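Local coordinates for protein NAD(P)H-flavin oxidoreductase (Agrobacterium tumefaciens str. C58, PDB 2FRE) that binds flavin mononucleotide and, as a member of the nitroreductase family, probably uses NAD(P)H to reduce the flavin and pass electrons to an acceptor, at residues A[20-24]-A[130-134]; A[61-67]-A[82-88]; A[90-96]-A[152-158]. One frame throughout, in Å; residues are numbered along the deposited sequence.

Contact 1: A[20-24]-A[130-134]. With FMN (flavin mononucleotide), chain C.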
loop_
_atom_site.group_PDB
_atom_site.type_symbol
_atom_site.label_atom_id
_atom_site.label_comp_id
_atom_site.label_asym_id
_atom_site.label_seq_id
_atom_site.Cartn_x
_atom_site.Cartn_y
_atom_site.Cartn_z
ATOM N N ARG A 20 -0.582 1.100 -14.275
ATOM C CA ARG A 20 0.236 1.884 -13.337
ATOM C C ARG A 20 1.690 1.424 -13.390
ATOM O O ARG A 20 1.967 0.253 -13.177
ATOM C CB ARG A 20 -0.256 1.734 -11.912
ATOM C CG ARG A 20 0.554 2.508 -10.876
ATOM C CD ARG A 20 0.748 1.752 -9.615
ATOM N NE ARG A 20 1.346 0.430 -9.783
ATOM C CZ ARG A 20 2.629 0.191 -10.021
ATOM N NH1 ARG A 20 3.499 1.179 -10.162
ATOM N NH2 ARG A 20 3.034 -1.067 -10.149
ATOM N N TRP A 21 2.614 2.350 -13.631
ATOM C CA TRP A 21 4.035 2.007 -13.640
ATOM C C TRP A 21 4.897 3.208 -13.339
ATOM O O TRP A 21 4.389 4.304 -13.159
ATOM C CB TRP A 21 4.462 1.346 -14.952
ATOM C CG TRP A 21 4.554 2.214 -16.159
ATOM C CD1 TRP A 21 3.528 2.850 -16.788
ATOM C CD2 TRP A 21 5.718 2.460 -16.949
ATOM N NE1 TRP A 21 3.976 3.500 -17.903
ATOM C CE2 TRP A 21 5.326 3.282 -18.027
ATOM C CE3 TRP A 21 7.060 2.077 -16.844
ATOM C CZ2 TRP A 21 6.214 3.700 -18.996
ATOM C CZ3 TRP A 21 7.949 2.507 -17.803
ATOM C CH2 TRP A 21 7.528 3.318 -18.863
ATOM N N SER A 22 6.205 2.983 -13.241
ATOM C CA SER A 22 7.109 3.990 -12.690
ATOM C C SER A 22 8.211 4.324 -13.705
ATOM O O SER A 22 9.340 3.872 -13.594
ATOM C CB SER A 22 7.648 3.517 -11.339
ATOM O OG SER A 22 6.552 3.196 -10.462
ATOM N N PRO A 23 7.876 5.154 -14.703
ATOM C CA PRO A 23 8.880 5.611 -15.636
ATOM C C PRO A 23 9.740 6.709 -15.025
ATOM O O PRO A 23 9.478 7.153 -13.905
ATOM C CB PRO A 23 8.050 6.177 -16.789
ATOM C CG PRO A 23 6.837 6.711 -16.108
ATOM C CD PRO A 23 6.547 5.708 -15.017
ATOM N N ARG A 24 10.744 7.146 -15.780
ATOM C CA ARG A 24 11.677 8.181 -15.334
ATOM C C ARG A 24 11.698 9.415 -16.244
ATOM O O ARG A 24 12.275 10.431 -15.853
ATOM C CB ARG A 24 13.102 7.605 -15.225
ATOM C CG ARG A 24 13.228 6.571 -14.140
ATOM C CD ARG A 24 14.596 6.009 -13.999
ATOM N NE ARG A 24 14.562 4.989 -12.968
ATOM C CZ ARG A 24 14.206 3.721 -13.156
ATOM N NH1 ARG A 24 13.923 3.271 -14.370
ATOM N NH2 ARG A 24 14.161 2.888 -12.124
ATOM N N TYR A 130 -1.103 11.053 -14.713
ATOM C CA TYR A 130 0.298 11.217 -14.297
ATOM C C TYR A 130 0.911 9.867 -13.992
ATOM O O TYR A 130 0.234 8.845 -14.045
ATOM C CB TYR A 130 0.381 12.101 -13.048
ATOM C CG TYR A 130 -0.235 13.456 -13.260
ATOM C CD1 TYR A 130 0.347 14.366 -14.110
ATOM C CD2 TYR A 130 -1.416 13.817 -12.619
ATOM C CE1 TYR A 130 -0.218 15.609 -14.318
ATOM C CE2 TYR A 130 -1.989 15.049 -12.819
ATOM C CZ TYR A 130 -1.397 15.940 -13.678
ATOM O OH TYR A 130 -1.942 17.174 -13.878
ATOM N N HIS A 131 2.202 9.869 -13.699
ATOM C CA HIS A 131 2.877 8.704 -13.147
ATOM C C HIS A 131 3.642 9.089 -11.902
ATOM O O HIS A 131 4.331 10.128 -11.883
ATOM C CB HIS A 131 3.831 8.089 -14.181
ATOM C CG HIS A 131 3.130 7.557 -15.398
ATOM N ND1 HIS A 131 2.707 8.370 -16.426
ATOM C CD2 HIS A 131 2.721 6.308 -15.719
ATOM C CE1 HIS A 131 2.093 7.647 -17.339
ATOM N NE2 HIS A 131 2.096 6.387 -16.942
ATOM N N ALA A 132 3.538 8.241 -10.877
ATOM C CA ALA A 132 4.285 8.411 -9.630
ATOM C C ALA A 132 5.433 7.397 -9.614
ATOM O O ALA A 132 5.309 6.322 -10.195
ATOM C CB ALA A 132 3.404 8.200 -8.442
ATOM N N HIS A 133 6.549 7.752 -9.001
ATOM C CA HIS A 133 7.734 6.885 -8.990
ATOM C C HIS A 133 8.356 6.950 -7.602
ATOM O O HIS A 133 8.802 8.008 -7.155
ATOM C CB HIS A 133 8.704 7.346 -10.064
ATOM C CG HIS A 133 9.791 6.367 -10.395
ATOM N ND1 HIS A 133 10.496 5.660 -9.442
ATOM C CD2 HIS A 133 10.333 6.026 -11.583
ATOM C CE1 HIS A 133 11.418 4.917 -10.040
ATOM N NE2 HIS A 133 11.333 5.116 -11.337
ATOM N N GLY A 134 8.337 5.820 -6.905
ATOM C CA GLY A 134 8.855 5.736 -5.551
ATOM C C GLY A 134 10.367 5.735 -5.542
ATOM O O GLY A 134 10.992 5.259 -6.497
HETATM N N1 FMN C . 13.301 3.497 -8.578
HETATM C C2 FMN C . 14.484 4.200 -8.806
HETATM O O2 FMN C . 14.844 4.443 -9.963
HETATM N N3 FMN C . 15.274 4.612 -7.747
HETATM C C4 FMN C . 14.920 4.366 -6.449
HETATM O O4 FMN C . 15.532 4.944 -5.528
HETATM C C4A FMN C . 13.721 3.656 -6.221
HETATM N N5 FMN C . 13.320 3.379 -4.926
HETATM C C5A FMN C . 12.104 2.749 -4.717
HETATM C C6 FMN C . 11.692 2.508 -3.417
HETATM C C7 FMN C . 10.484 1.890 -3.167
HETATM C C7M FMN C . 9.906 2.141 -1.801
HETATM C C8 FMN C . 9.666 1.475 -4.224
HETATM C C8M FMN C . 8.177 1.328 -4.021
HETATM C C9 FMN C . 10.072 1.709 -5.531
HETATM C C9A FMN C . 11.310 2.331 -5.780
HETATM N N10 FMN C . 11.728 2.552 -7.075
HETATM C C10 FMN C . 12.921 3.232 -7.289
HETATM C "C1'" FMN C . 10.946 2.031 -8.255
HETATM C "C2'" FMN C . 10.815 0.511 -8.322
HETATM O "O2'" FMN C . 11.980 -0.106 -8.859
HETATM C "C3'" FMN C . 9.572 0.136 -9.124
HETATM O "O3'" FMN C . 8.409 0.588 -8.443
HETATM C "C4'" FMN C . 9.517 -1.365 -9.383
HETATM O "O4'" FMN C . 10.588 -1.763 -10.223
HETATM C "C5'" FMN C . 8.204 -1.825 -10.006
HETATM O "O5'" FMN C . 7.987 -1.193 -11.258
HETATM P P FMN C . 6.648 -0.346 -11.544
HETATM O O1P FMN C . 5.513 -1.353 -11.611
HETATM O O2P FMN C . 6.400 0.611 -10.389
HETATM O O3P FMN C . 6.874 0.391 -12.836
HETATM O O HOH W 1 3.478 4.108 -10.215
HETATM O O HOH W 2 2.236 4.843 -19.893
HETATM O O HOH W 3 7.370 3.330 -7.955
#
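This contact builds one wall of the FMN site of a nitroreductase-type fold, with S22 of the 20-24 loop set against H133 of strand 131-135. S22 CB lies over one face of the H133 ring, 3.8 Å from its centroid, a CH-pi contact. Its hydroxyl turns the other way and gives a hydrogen bond of 2.6 Å from S22 OG to FMN O2P. The backbone S22 N binds FMN O3P, and the R20 guanidinium spans two phosphate oxygens. The bond from R20 NH1 to FMN O2P is 3.0 Å long and nearly straight, at 171°. The bends at chi2 and chi3 fold R20 round to the phosphate. R24 serves the flavin ring. Its chain is extended from CG to NE, and both NE and NH2 give hydrogen bonds to FMN O2, with R24 NH2 at 2.7 Å from that oxygen. One guanidinium face carries H133 NE2. Water 1 joins R20 NH1 to A132 O, 2.9 Å from each. At the start of the strand P23 CD packs on H131 CB at 3.7 Å, and W21 meets the H131 ring obliquely. R20 also packs on helix 110-127 and reaches W45 of the second subunit. Strand 131-135 pairs with strand 153-162 through H131 with G162 and H133 with A160.

Contact 2: A[61-67]-A[82-88]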
loop_
_atom_site.group_PDB
_atom_site.type_symbol
_atom_site.label_atom_id
_atom_site.label_comp_id
_atom_site.label_asym_id
_atom_site.label_seq_id
_atom_site.Cartn_x
_atom_site.Cartn_y
_atom_site.Cartn_z
ATOM N N HIS A 61 6.109 21.586 -5.328
ATOM C CA HIS A 61 5.935 21.683 -6.782
ATOM C C HIS A 61 7.217 22.163 -7.447
ATOM O O HIS A 61 8.040 22.855 -6.845
ATOM C CB HIS A 61 4.818 22.667 -7.127
ATOM C CG HIS A 61 3.443 22.137 -6.872
ATOM N ND1 HIS A 61 2.696 21.505 -7.848
ATOM C CD2 HIS A 61 2.665 22.171 -5.760
ATOM C CE1 HIS A 61 1.529 21.155 -7.337
ATOM N NE2 HIS A 61 1.480 21.559 -6.079
ATOM N N LYS A 62 7.345 21.837 -8.721
ATOM C CA LYS A 62 8.459 22.295 -9.542
ATOM C C LYS A 62 8.723 23.813 -9.465
ATOM O O LYS A 62 9.886 24.224 -9.526
ATOM C CB LYS A 62 8.234 21.897 -11.003
ATOM C CG LYS A 62 9.490 21.454 -11.681
ATOM C CD LYS A 62 9.670 22.142 -12.988
ATOM C CE LYS A 62 10.880 21.571 -13.710
ATOM N NZ LYS A 62 11.048 20.146 -13.308
ATOM N N ASP A 63 7.666 24.625 -9.296
ATOM C CA ASP A 63 7.792 26.110 -9.117
ATOM C C ASP A 63 8.085 26.621 -7.698
ATOM O O ASP A 63 8.115 27.831 -7.462
ATOM C CB ASP A 63 6.542 26.839 -9.638
ATOM C CG ASP A 63 5.310 26.706 -8.705
ATOM O OD1 ASP A 63 5.265 25.821 -7.838
ATOM O OD2 ASP A 63 4.351 27.498 -8.869
ATOM N N SER A 64 8.311 25.719 -6.760
ATOM C CA SER A 64 8.520 26.078 -5.374
ATOM C C SER A 64 9.893 26.704 -5.145
ATOM O O SER A 64 10.877 26.259 -5.717
ATOM C CB SER A 64 8.447 24.833 -4.503
ATOM O OG SER A 64 8.765 25.159 -3.134
ATOM N N GLU A 65 9.954 27.677 -4.239
ATOM C CA GLU A 65 11.232 28.174 -3.715
ATOM C C GLU A 65 12.105 27.062 -3.145
ATOM O O GLU A 65 13.313 27.207 -3.119
ATOM C CB GLU A 65 11.014 29.207 -2.605
ATOM C CG GLU A 65 10.430 30.543 -3.043
ATOM C CD GLU A 65 11.442 31.444 -3.739
ATOM O OE1 GLU A 65 11.947 32.404 -3.099
ATOM O OE2 GLU A 65 11.721 31.190 -4.931
ATOM N N ASP A 66 11.503 25.971 -2.671
ATOM C CA ASP A 66 12.273 24.853 -2.108
ATOM C C ASP A 66 12.475 23.648 -3.016
ATOM O O ASP A 66 12.972 22.625 -2.566
ATOM C CB ASP A 66 11.625 24.369 -0.825
ATOM C CG ASP A 66 11.680 25.398 0.260
ATOM O OD1 ASP A 66 12.769 25.985 0.518
ATOM O OD2 ASP A 66 10.617 25.606 0.856
ATOM N N TRP A 67 12.088 23.760 -4.282
ATOM C CA TRP A 67 12.308 22.695 -5.237
ATOM C C TRP A 67 13.758 22.179 -5.210
ATOM O O TRP A 67 13.977 20.984 -5.095
ATOM C CB TRP A 67 11.930 23.163 -6.632
ATOM C CG TRP A 67 12.141 22.150 -7.679
ATOM C CD1 TRP A 67 13.122 22.134 -8.609
ATOM C CD2 TRP A 67 11.377 20.958 -7.876
ATOM N NE1 TRP A 67 13.007 21.016 -9.395
ATOM C CE2 TRP A 67 11.936 20.284 -8.975
ATOM C CE3 TRP A 67 10.258 20.404 -7.240
ATOM C CZ2 TRP A 67 11.411 19.089 -9.462
ATOM C CZ3 TRP A 67 9.730 19.233 -7.735
ATOM C CH2 TRP A 67 10.318 18.577 -8.819
ATOM N N ALA A 82 14.650 12.658 -11.700
ATOM C CA ALA A 82 13.584 13.184 -10.841
ATOM C C ALA A 82 13.518 14.721 -10.799
ATOM O O ALA A 82 12.478 15.288 -10.461
ATOM C CB ALA A 82 13.703 12.623 -9.448
ATOM N N LYS A 83 14.617 15.384 -11.139
ATOM C CA LYS A 83 14.652 16.839 -11.170
ATOM C C LYS A 83 13.728 17.392 -12.225
ATOM O O LYS A 83 13.440 18.576 -12.206
ATOM C CB LYS A 83 16.070 17.362 -11.400
ATOM C CG LYS A 83 16.670 17.076 -12.760
ATOM C CD LYS A 83 18.162 17.279 -12.685
ATOM C CE LYS A 83 18.860 17.049 -13.989
ATOM N NZ LYS A 83 20.344 17.308 -13.836
ATOM N N ASN A 84 13.292 16.540 -13.151
ATOM C CA ASN A 84 12.386 16.946 -14.217
ATOM C C ASN A 84 10.925 16.536 -13.981
ATOM O O ASN A 84 10.070 16.743 -14.839
ATOM C CB ASN A 84 12.913 16.422 -15.558
ATOM C CG ASN A 84 14.217 17.092 -15.967
ATOM O OD1 ASN A 84 14.418 18.276 -15.715
ATOM N ND2 ASN A 84 15.115 16.334 -16.575
ATOM N N ALA A 85 10.640 15.987 -12.795
ATOM C CA ALA A 85 9.284 15.678 -12.404
ATOM C C ALA A 85 8.538 16.977 -12.089
ATOM O O ALA A 85 9.143 18.042 -11.968
ATOM C CB ALA A 85 9.285 14.769 -11.194
ATOM N N SER A 86 7.220 16.867 -11.959
ATOM C CA SER A 86 6.365 18.014 -11.690
ATOM C C SER A 86 6.224 18.300 -10.198
ATOM O O SER A 86 5.987 19.444 -9.809
ATOM C CB SER A 86 4.969 17.788 -12.285
ATOM O OG SER A 86 4.990 17.853 -13.684
ATOM N N VAL A 87 6.342 17.250 -9.390
ATOM C CA VAL A 87 6.189 17.306 -7.944
ATOM C C VAL A 87 7.186 16.327 -7.339
ATOM O O VAL A 87 7.396 15.244 -7.883
ATOM C CB VAL A 87 4.734 16.894 -7.527
ATOM C CG1 VAL A 87 4.618 16.704 -6.029
ATOM C CG2 VAL A 87 3.724 17.904 -8.016
ATOM N N LEU A 88 7.814 16.727 -6.233
ATOM C CA LEU A 88 8.568 15.823 -5.389
ATOM C C LEU A 88 7.956 15.872 -3.991
ATOM O O LEU A 88 7.564 16.944 -3.511
ATOM C CB LEU A 88 10.050 16.203 -5.338
ATOM C CG LEU A 88 10.853 15.911 -6.608
ATOM C CD1 LEU A 88 12.176 16.627 -6.598
ATOM C CD2 LEU A 88 11.080 14.445 -6.748
HETATM O O HOH W 4 4.071 21.389 -10.243
HETATM O O HOH W 5 12.571 20.220 -16.082
#
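The backbones of 61-67 and 82-88 meet in one antiparallel, non-hydrogen-bonded pair, H61 with V87, their CA atoms 4.5 Å apart. This is where strands 55-61 and 87-98 of the central sheet of the nitroreductase-type fold come together at their ends. A type I turn from H61 to S64 follows strand 55-61. Next to the pair, K62 N gives a hydrogen bond of 3.0 Å to S86 O. S86 and V87 also form a classic beta bulge opposite I161 of strand 153-162.

W67 carries most of the side-chain packing. Its CG stands anti to the backbone N (chi1 179°), which swings the indole back across the turn toward 82-88. There it lies between two residues. K62 CA sits over one face and L88 CD1 over the opposite one, both toward the rim. The L88 methyl is 3.8 Å from the centroid of the six-membered ring, a CH-pi contact. The K83 carbonyl comes to the edge of the indole, near its plane.

H61 and V87 lie side by side and point the same way, toward L36 of helix 33-44. V87 CG2 comes within 3.7 Å of H61 ND1. Water 4 links that nitrogen to S86 O, at 2.8 Å from each. The S86 hydroxyl is hydrogen-bonded to S29 O.

K62 reaches past the indole to the turn from A82 to A85. Its chain bends at chi2 and chi4, and K62 NZ ends 3.1 Å from both K83 O and A85 O, hydrogen-bonded to the two carbonyls.

Contact 3: A[90-96]-A[152-158]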
loop_
_atom_site.group_PDB
_atom_site.type_symbol
_atom_site.label_atom_id
_atom_site.label_comp_id
_atom_site.label_asym_id
_atom_site.label_seq_id
_atom_site.Cartn_x
_atom_site.Cartn_y
_atom_site.Cartn_z
ATOM N N PHE A 90 7.948 13.520 0.088
ATOM C CA PHE A 90 8.407 12.434 0.930
ATOM C C PHE A 90 7.230 11.872 1.721
ATOM O O PHE A 90 6.406 12.608 2.301
ATOM C CB PHE A 90 9.593 12.882 1.800
ATOM C CG PHE A 90 10.763 13.331 0.985
ATOM C CD1 PHE A 90 11.641 12.391 0.424
ATOM C CD2 PHE A 90 10.943 14.670 0.695
ATOM C CE1 PHE A 90 12.702 12.799 -0.375
ATOM C CE2 PHE A 90 11.991 15.093 -0.113
ATOM C CZ PHE A 90 12.875 14.154 -0.659
ATOM N N VAL A 91 7.139 10.550 1.691
ATOM C CA VAL A 91 6.162 9.828 2.461
ATOM C C VAL A 91 6.787 9.462 3.807
ATOM O O VAL A 91 7.827 8.829 3.878
ATOM C CB VAL A 91 5.667 8.558 1.758
ATOM C CG1 VAL A 91 4.633 7.866 2.638
ATOM C CG2 VAL A 91 5.094 8.876 0.392
ATOM N N ILE A 92 6.131 9.907 4.862
ATOM C CA ILE A 92 6.628 9.814 6.214
ATOM C C ILE A 92 5.588 9.058 7.013
ATOM O O ILE A 92 4.416 9.060 6.637
ATOM C CB ILE A 92 6.796 11.242 6.771
ATOM C CG1 ILE A 92 7.911 11.945 6.012
ATOM C CG2 ILE A 92 7.072 11.256 8.277
ATOM C CD1 ILE A 92 7.618 13.368 5.814
ATOM N N SER A 93 5.990 8.419 8.105
ATOM C CA SER A 93 5.009 7.813 9.020
ATOM C C SER A 93 5.391 7.985 10.482
ATOM O O SER A 93 6.568 7.951 10.837
ATOM C CB SER A 93 4.808 6.328 8.722
ATOM O OG SER A 93 5.977 5.592 9.010
ATOM N N ARG A 94 4.372 8.128 11.315
ATOM C CA ARG A 94 4.539 8.205 12.777
ATOM C C ARG A 94 4.791 6.787 13.286
ATOM O O ARG A 94 3.966 5.912 13.072
ATOM C CB ARG A 94 3.284 8.802 13.417
ATOM C CG ARG A 94 3.476 9.272 14.854
ATOM C CD ARG A 94 2.217 9.863 15.468
ATOM N NE ARG A 94 2.575 10.913 16.429
ATOM C CZ ARG A 94 2.068 12.149 16.474
ATOM N NH1 ARG A 94 1.121 12.548 15.634
ATOM N NH2 ARG A 94 2.509 12.994 17.394
ATOM N N ASP A 95 5.934 6.559 13.936
ATOM C CA ASP A 95 6.333 5.190 14.327
ATOM C C ASP A 95 5.750 4.744 15.668
ATOM O O ASP A 95 6.144 3.717 16.228
ATOM C CB ASP A 95 7.856 5.028 14.341
ATOM C CG ASP A 95 8.542 5.824 15.446
ATOM O OD1 ASP A 95 7.938 6.151 16.493
ATOM O OD2 ASP A 95 9.728 6.115 15.249
ATOM N N HIS A 96 4.794 5.510 16.160
ATOM C CA HIS A 96 4.194 5.239 17.442
ATOM C C HIS A 96 2.813 5.833 17.420
ATOM O O HIS A 96 2.494 6.647 16.563
ATOM C CB HIS A 96 4.997 5.946 18.519
ATOM C CG HIS A 96 5.117 7.421 18.286
ATOM N ND1 HIS A 96 4.309 8.340 18.919
ATOM C CD2 HIS A 96 5.921 8.135 17.464
ATOM C CE1 HIS A 96 4.620 9.556 18.506
ATOM N NE2 HIS A 96 5.600 9.460 17.629
ATOM N N GLY A 152 10.165 10.577 16.225
ATOM C CA GLY A 152 9.124 9.565 16.208
ATOM C C GLY A 152 8.400 9.505 14.882
ATOM O O GLY A 152 7.364 8.863 14.789
ATOM N N PHE A 153 8.921 10.207 13.873
ATOM C CA PHE A 153 8.426 10.092 12.503
ATOM C C PHE A 153 9.518 9.541 11.608
ATOM O O PHE A 153 10.651 10.016 11.650
ATOM C CB PHE A 153 7.950 11.450 11.993
ATOM C CG PHE A 153 6.640 11.884 12.592
ATOM C CD1 PHE A 153 5.450 11.634 11.920
ATOM C CD2 PHE A 153 6.597 12.513 13.822
ATOM C CE1 PHE A 153 4.242 12.000 12.449
ATOM C CE2 PHE A 153 5.384 12.887 14.373
ATOM C CZ PHE A 153 4.198 12.630 13.675
ATOM N N LYS A 154 9.157 8.560 10.794
ATOM C CA LYS A 154 10.070 7.847 9.918
ATOM C C LYS A 154 9.876 8.261 8.448
ATOM O O LYS A 154 8.740 8.393 7.973
ATOM C CB LYS A 154 9.834 6.344 10.079
ATOM C CG LYS A 154 10.527 5.477 9.067
ATOM C CD LYS A 154 10.379 4.004 9.378
ATOM C CE LYS A 154 10.654 3.119 8.188
ATOM N NZ LYS A 154 11.501 3.783 7.160
ATOM N N VAL A 155 10.989 8.452 7.742
ATOM C CA VAL A 155 10.969 8.689 6.307
ATOM C C VAL A 155 10.871 7.322 5.618
ATOM O O VAL A 155 11.760 6.492 5.746
ATOM C CB VAL A 155 12.232 9.451 5.830
ATOM C CG1 VAL A 155 12.162 9.709 4.326
ATOM C CG2 VAL A 155 12.391 10.771 6.602
ATOM N N GLU A 156 9.769 7.085 4.934
ATOM C CA GLU A 156 9.531 5.833 4.243
ATOM C C GLU A 156 10.105 5.860 2.843
ATOM O O GLU A 156 10.828 4.944 2.458
ATOM C CB GLU A 156 8.025 5.549 4.144
ATOM C CG GLU A 156 7.312 5.437 5.502
ATOM C CD GLU A 156 7.736 4.222 6.297
ATOM O OE1 GLU A 156 8.388 3.327 5.717
ATOM O OE2 GLU A 156 7.401 4.140 7.493
ATOM N N ALA A 157 9.761 6.888 2.067
ATOM C CA ALA A 157 10.181 6.961 0.670
ATOM C C ALA A 157 10.003 8.355 0.070
ATOM O O ALA A 157 9.203 9.150 0.551
ATOM C CB ALA A 157 9.410 5.935 -0.156
ATOM N N GLY A 158 10.778 8.654 -0.968
ATOM C CA GLY A 158 10.514 9.824 -1.792
ATOM C C GLY A 158 9.594 9.430 -2.936
ATOM O O GLY A 158 9.507 8.260 -3.287
#
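R94 and F153 lie against each other on one face of the antiparallel pair formed by strands 87-98 and 153-162, in the central sheet of the nitroreductase-type fold. R94 CG sits over the phenyl face, 4.0 Å from the ring centroid, a CH-pi contact. With CG anti to the backbone N (chi1 -164°), the arginine chain runs obliquely past the ring. F153 CZ then comes over one face of the guanidinium, whose plane is turned 52° from the phenyl plane. I92 meets F153 at about a right angle, with I92 CG2 3.8 Å from F153 CB. Farther along the same face, F90 CD1 packs on G158 CA at 3.6 Å. F153 also makes an edge-to-face pair with F195 of the second subunit.

S93 and K154 put their side chains on the other face. Their backbones form a hydrogen-bonded pair, joined by S93 N to K154 O and K154 N to S93 O. The register slips at a classic beta bulge, where E156 and A157 both face V91. V91 O takes two bonds there, from E156 N at 2.8 Å and from A157 N at 3.3 Å. E156 bends at chi2, bringing its carboxylate toward S93 OG; S111 of helix 110-127 also bonds E156 OE2. K154 NZ forms a long salt bridge with E156 OE1.

A157 lies near the flavin, and V91 packs on F112 of the second subunit. At the far end the edge of the H96 ring faces the G152 carbonyl. The closing bond is D95 N to G152 O, 2.8 Å long.

All three contacts reach the same central sheet, but at different places. Contacts 2 and 3 share strand 87-98, with contact 2 at its start and contact 3 farther along. Contacts 1 and 3 use the neighbouring strands 131-135 and 153-162, and their centres are about 20 Å apart. Contact 3 is buried and rests mainly on strand pairing, broken by one bulge. Contact 2 is also largely buried but lies farthest from the chain centre, where strand ends give way to turns and one lysine and one indole do much of the work. Contact 1, partly buried, has no direct hydrogen bond between its segments. Waters bridge them instead, and FMN is held chiefly from 20-24, where one arginine faces the phosphate and another the flavin.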